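Long-range contact in putative fructosamine-3-kinase (Thermobifida fusca YX, PDB 3F7W), which probably acts as a kinase of the fructosamine kinase family, phosphorylating sugar-derived adducts, though its substrate remains to be established: residues L114-G126 / D134-A146. Numbering follows the deposited sequence.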
ATOM      1  N   LEU A 114     -11.652   6.189   7.225  1.00 27.44           N
ATOM      2  CA  LEU A 114     -12.527   7.311   7.597  1.00 28.18           C
ATOM      3  C   LEU A 114     -11.870   8.381   8.474  1.00 28.43           C
ATOM      4  O   LEU A 114     -12.481   9.417   8.749  1.00 26.10           O
ATOM      5  CB  LEU A 114     -13.830   6.777   8.206  1.00 27.75           C
ATOM      6  CG  LEU A 114     -14.951   6.514   7.169  1.00 31.56           C
ATOM      7  CD1 LEU A 114     -14.500   5.691   5.949  1.00 31.15           C
ATOM      8  CD2 LEU A 114     -16.104   5.826   7.836  1.00 34.78           C
ATOM      9  N   ALA A 115     -10.642   8.151   8.913  1.00 27.31           N
ATOM     10  CA  ALA A 115      -9.821   9.236   9.461  1.00 30.23           C
ATOM     11  C   ALA A 115      -9.772  10.385   8.443  1.00 30.26           C
ATOM     12  O   ALA A 115      -9.711  11.535   8.808  1.00 28.71           O
ATOM     13  CB  ALA A 115      -8.429   8.716   9.796  1.00 27.13           C
ATOM     14  N   GLY A 116      -9.834  10.048   7.153  1.00 32.43           N
ATOM     15  CA  GLY A 116     -10.018  11.032   6.105  1.00 32.88           C
ATOM     16  C   GLY A 116      -8.780  11.843   5.775  1.00 33.51           C
ATOM     17  O   GLY A 116      -7.802  11.851   6.505  1.00 36.03           O
ATOM     18  N   ALA A 117      -8.821  12.537   4.653  1.00 33.46           N
ATOM     19  CA  ALA A 117      -7.685  13.307   4.194  1.00 33.50           C
ATOM     20  C   ALA A 117      -8.165  14.622   3.612  1.00 34.36           C
ATOM     21  O   ALA A 117      -9.296  14.733   3.154  1.00 35.24           O
ATOM     22  CB  ALA A 117      -6.907  12.513   3.172  1.00 32.76           C
ATOM     23  N   GLU A 118      -7.286  15.612   3.638  1.00 35.62           N
ATOM     24  CA  GLU A 118      -7.602  16.949   3.180  1.00 39.01           C
ATOM     25  C   GLU A 118      -7.742  16.943   1.662  1.00 36.69           C
ATOM     26  O   GLU A 118      -8.576  17.639   1.105  1.00 37.98           O
ATOM     27  CB  GLU A 118      -6.499  17.919   3.617  1.00 40.80           C
ATOM     28  CG  GLU A 118      -5.976  17.656   5.053  1.00 53.08           C
ATOM     29  CD  GLU A 118      -6.004  18.886   5.945  1.00 63.96           C
ATOM     30  OE1 GLU A 118      -7.012  19.630   5.914  1.00 72.45           O
ATOM     31  OE2 GLU A 118      -5.027  19.098   6.698  1.00 72.34           O
ATOM     32  N   SER A 119      -6.935  16.113   1.002  1.00 33.91           N
ATOM     33  CA  SER A 119      -6.950  16.003  -0.447  1.00 31.99           C
ATOM     34  C   SER A 119      -6.498  14.605  -0.849  1.00 30.96           C
ATOM     35  O   SER A 119      -6.074  13.808  -0.007  1.00 28.80           O
ATOM     36  CB  SER A 119      -5.991  17.049  -1.034  1.00 33.57           C
ATOM     37  OG  SER A 119      -4.641  16.655  -0.810  1.00 42.49           O
ATOM     38  N   PHE A 120      -6.633  14.306  -2.133  1.00 28.31           N
ATOM     39  CA  PHE A 120      -5.976  13.161  -2.733  1.00 28.11           C
ATOM     40  C   PHE A 120      -4.474  13.451  -2.776  1.00 29.28           C
ATOM     41  O   PHE A 120      -4.083  14.590  -2.909  1.00 30.01           O
ATOM     42  CB  PHE A 120      -6.544  12.892  -4.106  1.00 28.14           C
ATOM     43  CG  PHE A 120      -8.008  12.579  -4.077  1.00 32.02           C
ATOM     44  CD1 PHE A 120      -8.440  11.310  -3.714  1.00 27.77           C
ATOM     45  CD2 PHE A 120      -8.952  13.573  -4.337  1.00 30.65           C
ATOM     46  CE1 PHE A 120      -9.795  11.017  -3.637  1.00 27.89           C
ATOM     47  CE2 PHE A 120     -10.317  13.286  -4.279  1.00 32.80           C
ATOM     48  CZ  PHE A 120     -10.739  12.009  -3.927  1.00 28.63           C
ATOM     49  N   GLY A 121      -3.645  12.422  -2.597  1.00 24.52           N
ATOM     50  CA  GLY A 121      -2.214  12.578  -2.563  1.00 26.91           C
ATOM     51  C   GLY A 121      -1.698  12.726  -1.143  1.00 27.61           C
ATOM     52  O   GLY A 121      -2.307  12.247  -0.203  1.00 27.86           O
ATOM     53  N   ALA A 122      -0.581  13.425  -0.989  1.00 28.49           N
ATOM     54  CA  ALA A 122       0.080  13.566   0.312  1.00 26.94           C
ATOM     55  C   ALA A 122       1.074  14.721   0.284  1.00 28.00           C
ATOM     56  O   ALA A 122       1.365  15.254  -0.783  1.00 28.51           O
ATOM     57  CB  ALA A 122       0.770  12.270   0.750  1.00 25.38           C
ATOM     58  N   THR A 123       1.549  15.127   1.459  1.00 26.61           N
ATOM     59  CA  THR A 123       2.476  16.249   1.569  1.00 30.48           C
ATOM     60  C   THR A 123       3.923  15.802   1.347  1.00 30.18           C
ATOM     61  O   THR A 123       4.799  16.627   1.226  1.00 34.51           O
ATOM     62  CB  THR A 123       2.342  16.979   2.947  1.00 30.15           C
ATOM     63  OG1 THR A 123       2.519  16.043   4.007  1.00 32.65           O
ATOM     64  CG2 THR A 123       0.977  17.651   3.084  1.00 33.86           C
ATOM     65  N   TRP A 124       4.174  14.498   1.293  1.00 29.80           N
ATOM     66  CA  TRP A 124       5.514  13.958   1.054  1.00 27.93           C
ATOM     67  C   TRP A 124       5.569  13.269  -0.317  1.00 28.30           C
ATOM     68  O   TRP A 124       4.555  12.784  -0.829  1.00 27.80           O
ATOM     69  CB  TRP A 124       5.912  12.978   2.179  1.00 28.40           C
ATOM     70  CG  TRP A 124       5.005  11.811   2.260  1.00 27.22           C
ATOM     71  CD1 TRP A 124       5.051  10.691   1.487  1.00 29.19           C
ATOM     72  CD2 TRP A 124       3.873  11.665   3.124  1.00 25.07           C
ATOM     73  NE1 TRP A 124       4.009   9.862   1.798  1.00 27.85           N
ATOM     74  CE2 TRP A 124       3.261  10.439   2.798  1.00 24.02           C
ATOM     75  CE3 TRP A 124       3.281  12.478   4.103  1.00 30.12           C
ATOM     76  CZ2 TRP A 124       2.123   9.987   3.441  1.00 27.49           C
ATOM     77  CZ3 TRP A 124       2.150  12.014   4.761  1.00 29.93           C
ATOM     78  CH2 TRP A 124       1.585  10.774   4.426  1.00 30.49           C
ATOM     79  N   ASP A 125       6.756  13.178  -0.899  1.00 28.17           N
ATOM     80  CA  ASP A 125       6.927  12.515  -2.194  1.00 26.95           C
ATOM     81  C   ASP A 125       6.703  11.022  -2.046  1.00 25.54           C
ATOM     82  O   ASP A 125       7.171  10.410  -1.082  1.00 26.48           O
ATOM     83  CB  ASP A 125       8.329  12.746  -2.742  1.00 27.91           C
ATOM     84  CG  ASP A 125       8.593  14.221  -3.144  1.00 35.50           C
ATOM     85  OD1 ASP A 125       7.649  15.008  -3.356  1.00 37.23           O
ATOM     86  OD2 ASP A 125       9.772  14.559  -3.278  1.00 44.69           O
ATOM     87  N   GLY A 126       5.972  10.428  -2.979  1.00 26.44           N
ATOM     88  CA  GLY A 126       5.606   9.035  -2.844  1.00 25.75           C
ATOM     89  C   GLY A 126       6.423   8.028  -3.610  1.00 26.17           C
ATOM     90  O   GLY A 126       7.137   8.364  -4.570  1.00 25.87           O
ATOM     91  N   ASP A 134       3.387   9.841  -7.654  1.00 26.90           N
ATOM     92  CA  ASP A 134       3.121  11.295  -7.603  1.00 27.82           C
ATOM     93  C   ASP A 134       2.009  11.604  -6.622  1.00 29.09           C
ATOM     94  O   ASP A 134       0.834  11.241  -6.833  1.00 26.19           O
ATOM     95  CB  ASP A 134       2.757  11.820  -8.999  1.00 27.73           C
ATOM     96  CG  ASP A 134       2.621  13.345  -9.039  1.00 28.38           C
ATOM     97  OD1 ASP A 134       2.879  14.013  -8.015  1.00 25.79           O
ATOM     98  OD2 ASP A 134       2.264  13.860 -10.104  1.00 31.41           O
ATOM     99  N   ASN A 135       2.415  12.218  -5.514  1.00 29.19           N
ATOM    100  CA  ASN A 135       1.534  12.538  -4.417  1.00 28.57           C
ATOM    101  C   ASN A 135       1.034  13.975  -4.443  1.00 29.34           C
ATOM    102  O   ASN A 135       0.377  14.405  -3.493  1.00 27.35           O
ATOM    103  CB  ASN A 135       2.220  12.229  -3.078  1.00 28.82           C
ATOM    104  CG  ASN A 135       2.061  10.778  -2.672  1.00 31.10           C
ATOM    105  OD1 ASN A 135       1.198  10.058  -3.188  1.00 28.57           O
ATOM    106  ND2 ASN A 135       2.858  10.351  -1.721  1.00 24.29           N
ATOM    107  N   THR A 136       1.298  14.699  -5.531  1.00 27.47           N
ATOM    108  CA  THR A 136       0.811  16.086  -5.687  1.00 26.96           C
ATOM    109  C   THR A 136      -0.643  16.159  -5.265  1.00 28.08           C
ATOM    110  O   THR A 136      -1.480  15.439  -5.809  1.00 28.70           O
ATOM    111  CB  THR A 136       0.953  16.606  -7.126  1.00 28.99           C
ATOM    112  OG1 THR A 136       2.315  16.519  -7.513  1.00 26.01           O
ATOM    113  CG2 THR A 136       0.503  18.083  -7.240  1.00 25.51           C
ATOM    114  N   PRO A 137      -0.945  16.992  -4.257  1.00 29.05           N
ATOM    115  CA  PRO A 137      -2.332  17.089  -3.808  1.00 28.05           C
ATOM    116  C   PRO A 137      -3.286  17.520  -4.897  1.00 26.89           C
ATOM    117  O   PRO A 137      -2.955  18.422  -5.677  1.00 26.82           O
ATOM    118  CB  PRO A 137      -2.260  18.124  -2.678  1.00 26.12           C
ATOM    119  CG  PRO A 137      -0.867  18.056  -2.182  1.00 31.48           C
ATOM    120  CD  PRO A 137      -0.032  17.768  -3.393  1.00 31.33           C
ATOM    121  N   ARG A 138      -4.447  16.880  -4.939  1.00 26.87           N
ATOM    122  CA  ARG A 138      -5.493  17.149  -5.920  1.00 28.40           C
ATOM    123  C   ARG A 138      -6.847  17.073  -5.231  1.00 29.11           C
ATOM    124  O   ARG A 138      -7.016  16.367  -4.240  1.00 29.88           O
ATOM    125  CB  ARG A 138      -5.457  16.133  -7.074  1.00 29.05           C
ATOM    126  CG  ARG A 138      -4.130  15.964  -7.759  1.00 28.02           C
ATOM    127  CD  ARG A 138      -3.702  17.228  -8.488  1.00 29.48           C
ATOM    128  NE  ARG A 138      -4.598  17.569  -9.582  1.00 30.07           N
ATOM    129  CZ  ARG A 138      -4.493  17.109 -10.828  1.00 32.52           C
ATOM    130  NH1 ARG A 138      -3.554  16.241 -11.165  1.00 30.67           N
ATOM    131  NH2 ARG A 138      -5.353  17.500 -11.739  1.00 30.76           N
ATOM    132  N   SER A 139      -7.821  17.790  -5.771  1.00 29.36           N
ATOM    133  CA  SER A 139      -9.099  17.922  -5.104  1.00 29.62           C
ATOM    134  C   SER A 139     -10.159  16.937  -5.615  1.00 29.99           C
ATOM    135  O   SER A 139     -11.164  16.732  -4.954  1.00 34.04           O
ATOM    136  CB  SER A 139      -9.600  19.366  -5.267  1.00 30.06           C
ATOM    137  OG  SER A 139      -9.691  19.696  -6.646  1.00 32.63           O
ATOM    138  N   THR A 140      -9.960  16.368  -6.802  1.00 31.13           N
ATOM    139  CA  THR A 140     -10.952  15.497  -7.436  1.00 30.29           C
ATOM    140  C   THR A 140     -10.306  14.172  -7.856  1.00 29.75           C
ATOM    141  O   THR A 140      -9.167  14.144  -8.323  1.00 28.18           O
ATOM    142  CB  THR A 140     -11.596  16.195  -8.658  1.00 31.95           C
ATOM    143  OG1 THR A 140     -10.586  16.548  -9.609  1.00 30.57           O
ATOM    144  CG2 THR A 140     -12.336  17.456  -8.224  1.00 29.69           C
ATOM    145  N   TRP A 141     -11.032  13.070  -7.683  1.00 29.61           N
ATOM    146  CA  TRP A 141     -10.440  11.759  -7.909  1.00 29.16           C
ATOM    147  C   TRP A 141     -10.127  11.404  -9.381  1.00 27.79           C
ATOM    148  O   TRP A 141      -9.033  10.900  -9.662  1.00 28.26           O
ATOM    149  CB  TRP A 141     -11.265  10.655  -7.221  1.00 28.37           C
ATOM    150  CG  TRP A 141     -10.611   9.319  -7.350  1.00 28.79           C
ATOM    151  CD1 TRP A 141      -9.578   8.851  -6.637  1.00 27.40           C
ATOM    152  CD2 TRP A 141     -10.936   8.314  -8.306  1.00 27.48           C
ATOM    153  NE1 TRP A 141      -9.216   7.596  -7.075  1.00 27.21           N
ATOM    154  CE2 TRP A 141     -10.046   7.239  -8.098  1.00 30.98           C
ATOM    155  CE3 TRP A 141     -11.896   8.213  -9.313  1.00 28.17           C
ATOM    156  CZ2 TRP A 141     -10.080   6.088  -8.859  1.00 28.79           C
ATOM    157  CZ3 TRP A 141     -11.926   7.064 -10.080  1.00 28.27           C
ATOM    158  CH2 TRP A 141     -11.022   6.005  -9.834  1.00 30.24           C
ATOM    159  N   PRO A 142     -11.070  11.632 -10.318  1.00 28.48           N
ATOM    160  CA  PRO A 142     -10.772  11.184 -11.687  1.00 28.74           C
ATOM    161  C   PRO A 142      -9.482  11.768 -12.250  1.00 27.80           C
ATOM    162  O   PRO A 142      -8.692  11.042 -12.851  1.00 28.85           O
ATOM    163  CB  PRO A 142     -12.002  11.666 -12.502  1.00 26.43           C
ATOM    164  CG  PRO A 142     -13.095  11.755 -11.490  1.00 29.54           C
ATOM    165  CD  PRO A 142     -12.409  12.243 -10.233  1.00 29.54           C
ATOM    166  N   GLU A 143      -9.258  13.059 -12.029  1.00 26.62           N
ATOM    167  CA  GLU A 143      -8.022  13.701 -12.483  1.00 26.84           C
ATOM    168  C   GLU A 143      -6.775  13.154 -11.772  1.00 26.35           C
ATOM    169  O   GLU A 143      -5.745  12.903 -12.385  1.00 24.77           O
ATOM    170  CB  GLU A 143      -8.118  15.212 -12.257  1.00 30.03           C
ATOM    171  CG  GLU A 143      -9.104  15.937 -13.180  1.00 32.97           C
ATOM    172  CD  GLU A 143     -10.593  15.653 -12.910  1.00 39.82           C
ATOM    173  OE1 GLU A 143     -11.000  15.258 -11.779  1.00 32.12           O
ATOM    174  OE2 GLU A 143     -11.374  15.853 -13.864  1.00 40.47           O
ATOM    175  N   PHE A 144      -6.861  13.042 -10.460  1.00 25.17           N
ATOM    176  CA  PHE A 144      -5.803  12.447  -9.684  1.00 24.50           C
ATOM    177  C   PHE A 144      -5.455  11.032 -10.184  1.00 25.55           C
ATOM    178  O   PHE A 144      -4.287  10.699 -10.398  1.00 25.64           O
ATOM    179  CB  PHE A 144      -6.241  12.418  -8.215  1.00 26.34           C
ATOM    180  CG  PHE A 144      -5.370  11.595  -7.339  1.00 27.40           C
ATOM    181  CD1 PHE A 144      -4.110  12.040  -6.974  1.00 28.92           C
ATOM    182  CD2 PHE A 144      -5.819  10.368  -6.859  1.00 30.27           C
ATOM    183  CE1 PHE A 144      -3.304  11.263  -6.164  1.00 31.53           C
ATOM    184  CE2 PHE A 144      -5.013   9.599  -6.033  1.00 30.04           C
ATOM    185  CZ  PHE A 144      -3.762  10.051  -5.693  1.00 29.16           C
ATOM    186  N   TYR A 145      -6.474  10.198 -10.381  1.00 24.78           N
ATOM    187  CA  TYR A 145      -6.235   8.810 -10.737  1.00 24.92           C
ATOM    188  C   TYR A 145      -5.610   8.711 -12.134  1.00 26.18           C
ATOM    189  O   TYR A 145      -4.573   8.081 -12.310  1.00 25.33           O
ATOM    190  CB  TYR A 145      -7.541   8.040 -10.687  1.00 26.28           C
ATOM    191  CG  TYR A 145      -7.387   6.538 -10.739  1.00 27.20           C
ATOM    192  CD1 TYR A 145      -6.669   5.865  -9.764  1.00 24.48           C
ATOM    193  CD2 TYR A 145      -7.999   5.784 -11.738  1.00 27.10           C
ATOM    194  CE1 TYR A 145      -6.556   4.463  -9.783  1.00 24.69           C
ATOM    195  CE2 TYR A 145      -7.896   4.395 -11.761  1.00 24.45           C
ATOM    196  CZ  TYR A 145      -7.162   3.736 -10.783  1.00 25.93           C
ATOM    197  OH  TYR A 145      -7.037   2.361 -10.794  1.00 25.54           O
ATOM    198  N   ALA A 146      -6.225   9.383 -13.108  1.00 26.34           N
ATOM    199  CA  ALA A 146      -5.729   9.372 -14.486  1.00 25.02           C
ATOM    200  C   ALA A 146      -4.284   9.871 -14.556  1.00 25.70           C
ATOM    201  O   ALA A 146      -3.403   9.169 -15.053  1.00 28.22           O
ATOM    202  CB  ALA A 146      -6.639  10.178 -15.409  1.00 25.90           C
TER
HETATM  203  O   HOH W   1       3.169   7.798  -0.088  1.00 22.86           O
HETATM  204  O   HOH W   2       5.246  12.729  -5.022  1.00 24.12           O
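The Phe120 side chain packs against Arg138 to Trp141 and against Phe144. Its CB sits over the centre of the Phe144 ring, 3.7 Å from the centroid and 14° off the normal, which qualifies as a CH-pi contact. With chi1 at -61°, CG lies anti to the carbonyl carbon and the ring leans toward the start of helix 141-159. There CD2 comes 3.4 Å from Arg138 O, near the ring plane, and CE2 meets Ser139 O at the same edge. Farther round the rim, CZ reaches Trp141 CB at 3.6 Å and CE1 touches Trp141 CD1, while Trp141 CA lies over one face. Phe120, Trp141 and Phe144 form an aromatic cluster; the Phe120 and Phe144 planes are near parallel but slid apart, so Phe120 meets Phe144 mainly through CB over the ring face, not through a stack. Cutting Phe120 back to an alanine is likely to leave Trp141 CB and CD1 without their aromatic neighbour and to open a gap at the helix start.

The backbones beside it form a single antiparallel bridge, a hydrogen-bonded pair of Phe120 and Arg138, in the helical part of this protein kinase-like fold: Phe120 N donates to Arg138 O at 3.0 Å and Arg138 N to Phe120 O at 3.1 Å. The segments flank the hairpin of strands 126-128 and 131-133, so the bridge ties the loop after helix 99-114 to the approach to helix 141-159. Phe120 O also accepts from Ser119 OG, on the opposite face of its plane from Arg138 N.

Nearer the hairpin, Asn135 O takes Ala122 N at 2.9 Å on an in-plane lone pair. Asn135 ND2 donates to Trp124 O (3.1 Å, 160°), and a water accepting from both Asn135 ND2 and Trp124 NE1 makes a second link. Asn135 OD1 is hydrogen-bonded to Arg149 NH2, outside the two segments, so both ends of the amide are engaged.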